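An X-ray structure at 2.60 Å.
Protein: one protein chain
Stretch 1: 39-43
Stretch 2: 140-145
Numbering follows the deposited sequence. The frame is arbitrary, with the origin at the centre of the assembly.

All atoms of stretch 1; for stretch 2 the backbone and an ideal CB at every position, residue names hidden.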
# COMPACT_ATOMS: atom_id res chain seq x y z
N ASP B 39 -23.42 -4.98 -7.46
CA ASP B 39 -22.74 -6.16 -7.03
C ASP B 39 -22.11 -5.80 -5.72
O ASP B 39 -22.47 -6.36 -4.69
CB ASP B 39 -21.67 -6.56 -8.03
CG ASP B 39 -21.05 -7.91 -7.70
OD1 ASP B 39 -21.44 -8.54 -6.68
OD2 ASP B 39 -20.18 -8.34 -8.48
N GLU B 40 -21.24 -4.81 -5.75
CA GLU B 40 -20.35 -4.53 -4.65
C GLU B 40 -21.06 -4.02 -3.40
O GLU B 40 -20.71 -4.41 -2.30
CB GLU B 40 -19.27 -3.53 -5.10
CG GLU B 40 -18.18 -3.36 -4.10
CD GLU B 40 -17.28 -2.18 -4.41
OE1 GLU B 40 -17.46 -1.52 -5.47
OE2 GLU B 40 -16.39 -1.89 -3.58
N LEU B 41 -22.02 -3.14 -3.54
CA LEU B 41 -22.71 -2.67 -2.35
C LEU B 41 -23.86 -3.62 -1.96
O LEU B 41 -24.59 -3.34 -1.00
CB LEU B 41 -23.20 -1.24 -2.54
CG LEU B 41 -22.09 -0.20 -2.77
CD1 LEU B 41 -22.67 1.21 -2.77
CD2 LEU B 41 -21.01 -0.30 -1.72
N GLN B 42 -23.98 -4.74 -2.68
CA GLN B 42 -25.02 -5.74 -2.50
C GLN B 42 -26.38 -5.09 -2.48
O GLN B 42 -27.05 -5.11 -1.47
CB GLN B 42 -24.76 -6.55 -1.23
CG GLN B 42 -23.53 -7.44 -1.36
CD GLN B 42 -22.92 -7.85 -0.02
OE1 GLN B 42 -21.69 -7.93 0.11
NE2 GLN B 42 -23.75 -8.11 0.97
N LEU B 43 -26.77 -4.54 -3.64
CA LEU B 43 -27.94 -3.68 -3.80
C LEU B 43 -29.03 -4.30 -4.71
O LEU B 43 -28.77 -5.31 -5.37
CB LEU B 43 -27.50 -2.35 -4.45
CG LEU B 43 -27.15 -1.10 -3.63
CD1 LEU B 43 -26.44 -1.42 -2.33
CD2 LEU B 43 -26.33 -0.12 -4.46
N UNK B 140 -22.67 -4.59 6.73
CA UNK B 140 -23.39 -4.01 5.58
C UNK B 140 -22.41 -3.11 4.83
O UNK B 140 -21.83 -2.20 5.41
CB UNK B 140 -24.63 -3.23 6.02
N UNK B 141 -22.18 -3.39 3.55
CA UNK B 141 -21.25 -2.56 2.79
C UNK B 141 -21.93 -1.29 2.38
O UNK B 141 -22.99 -1.38 1.83
CB UNK B 141 -20.72 -3.30 1.56
N UNK B 142 -21.37 -0.12 2.65
CA UNK B 142 -22.11 1.11 2.35
C UNK B 142 -21.40 2.12 1.45
O UNK B 142 -22.04 3.06 0.97
CB UNK B 142 -22.46 1.80 3.67
N UNK B 143 -20.10 1.95 1.21
CA UNK B 143 -19.30 2.93 0.47
C UNK B 143 -18.30 2.20 -0.39
O UNK B 143 -17.47 1.44 0.13
CB UNK B 143 -18.59 3.90 1.42
N UNK B 144 -18.36 2.43 -1.69
CA UNK B 144 -17.38 1.92 -2.66
C UNK B 144 -16.55 3.07 -3.19
O UNK B 144 -17.06 3.91 -3.91
CB UNK B 144 -18.07 1.19 -3.81
N UNK B 145 -15.26 3.10 -2.87
CA UNK B 145 -14.40 4.23 -3.25
C UNK B 145 -13.16 3.86 -4.08
O UNK B 145 -12.40 2.93 -3.74
CB UNK B 145 -13.94 4.95 -1.98

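Stretch 1 presents the last turn of a helix and the residues that follow it, and the backbone of stretch 2 runs past it as a strand from position 141 onward. Positions 141 and 144 face the helix end; 142 and 143 both point away, the psi of -12° at 142 departing from the extended values of its neighbours.

At position 140, CA-to-CB points sideways, and no atom of stretch 1 lies within 5.5 Å of the ideal CB. Nothing here selects a side chain, and a long polar one is as acceptable as a small one. The residue is K140, whose extended chain leads away from stretch 1.

Position 141 points toward the helix end, with its ideal CB 4.0 Å from E40 O, 4.4 Å from L41 CA and 4.9 Å from Q42 OE1. The surroundings are backbone atoms of E40 and L41 and the amide oxygen of Q42, so a compact residue such as alanine, valine or, with phi at -79°, proline would fit; the nearby carbonyls would also tolerate a small donor such as serine or threonine. The residue is P141, and its ring lies against the helix end: CG is 3.5 Å from L41 O, and the same CG is 3.9 Å from E40 O and 3.9 Å from Q42 OE1. These are packing contacts, made where the chain turns out of the helix at Q42 with a positive phi, in a Schellman motif.

Positions 142 and 143 both direct CA-to-CB away, so stretch 1 would accept large, small, polar or apolar side chains at either. Their backbone does matter, because one methyl of L41, CD2, rests on it: CD2 of L41 is 4.0 Å from C of position 142 and 3.8 Å from N of position 143. The residues are F142 and D143.

Position 144 again points toward stretch 1. Its ideal CB is only 3.2 Å from E40 OE1, a tight approach, and 3.9 Å from L41 CD2. A carboxylate so close to CB favours a small side chain: serine or threonine could donate to it, while alanine or glycine would leave it without a partner here. The residue is S144, with chi1 in the t rotamer, and OG donates to E40 OE1 in a very short hydrogen bond of 2.4 Å. The extended side chain of E40, t at both chi1 and chi2, carries its carboxylate to this site.

Position 145 points away and meets nothing of stretch 1, so many residues would serve. It is S145, whose OG donates a 2.8 Å hydrogen bond to D143 OD1.

Stretch 2 140-145: KPFDSS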
# COMPACT_ATOMS: atom_id res chain seq x y z
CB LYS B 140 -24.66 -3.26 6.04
CG LYS B 140 -25.71 -4.17 6.73
CD LYS B 140 -26.92 -3.41 7.38
CE LYS B 140 -27.78 -4.32 8.32
NZ LYS B 140 -28.64 -3.59 9.35
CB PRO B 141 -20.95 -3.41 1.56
CG PRO B 141 -22.16 -4.27 1.36
CD PRO B 141 -22.78 -4.46 2.74
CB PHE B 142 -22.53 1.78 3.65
CG PHE B 142 -21.40 2.31 4.45
CD1 PHE B 142 -20.88 3.55 4.19
CD2 PHE B 142 -20.83 1.55 5.45
CE1 PHE B 142 -19.81 4.03 4.92
CE2 PHE B 142 -19.74 2.03 6.19
CZ PHE B 142 -19.24 3.27 5.91
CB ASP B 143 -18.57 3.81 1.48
CG ASP B 143 -17.47 4.70 0.86
OD1 ASP B 143 -17.23 4.67 -0.36
OD2 ASP B 143 -16.85 5.46 1.64
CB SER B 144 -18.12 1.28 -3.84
OG SER B 144 -17.24 0.73 -4.82
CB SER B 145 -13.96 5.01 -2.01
OG SER B 145 -15.02 5.84 -1.54
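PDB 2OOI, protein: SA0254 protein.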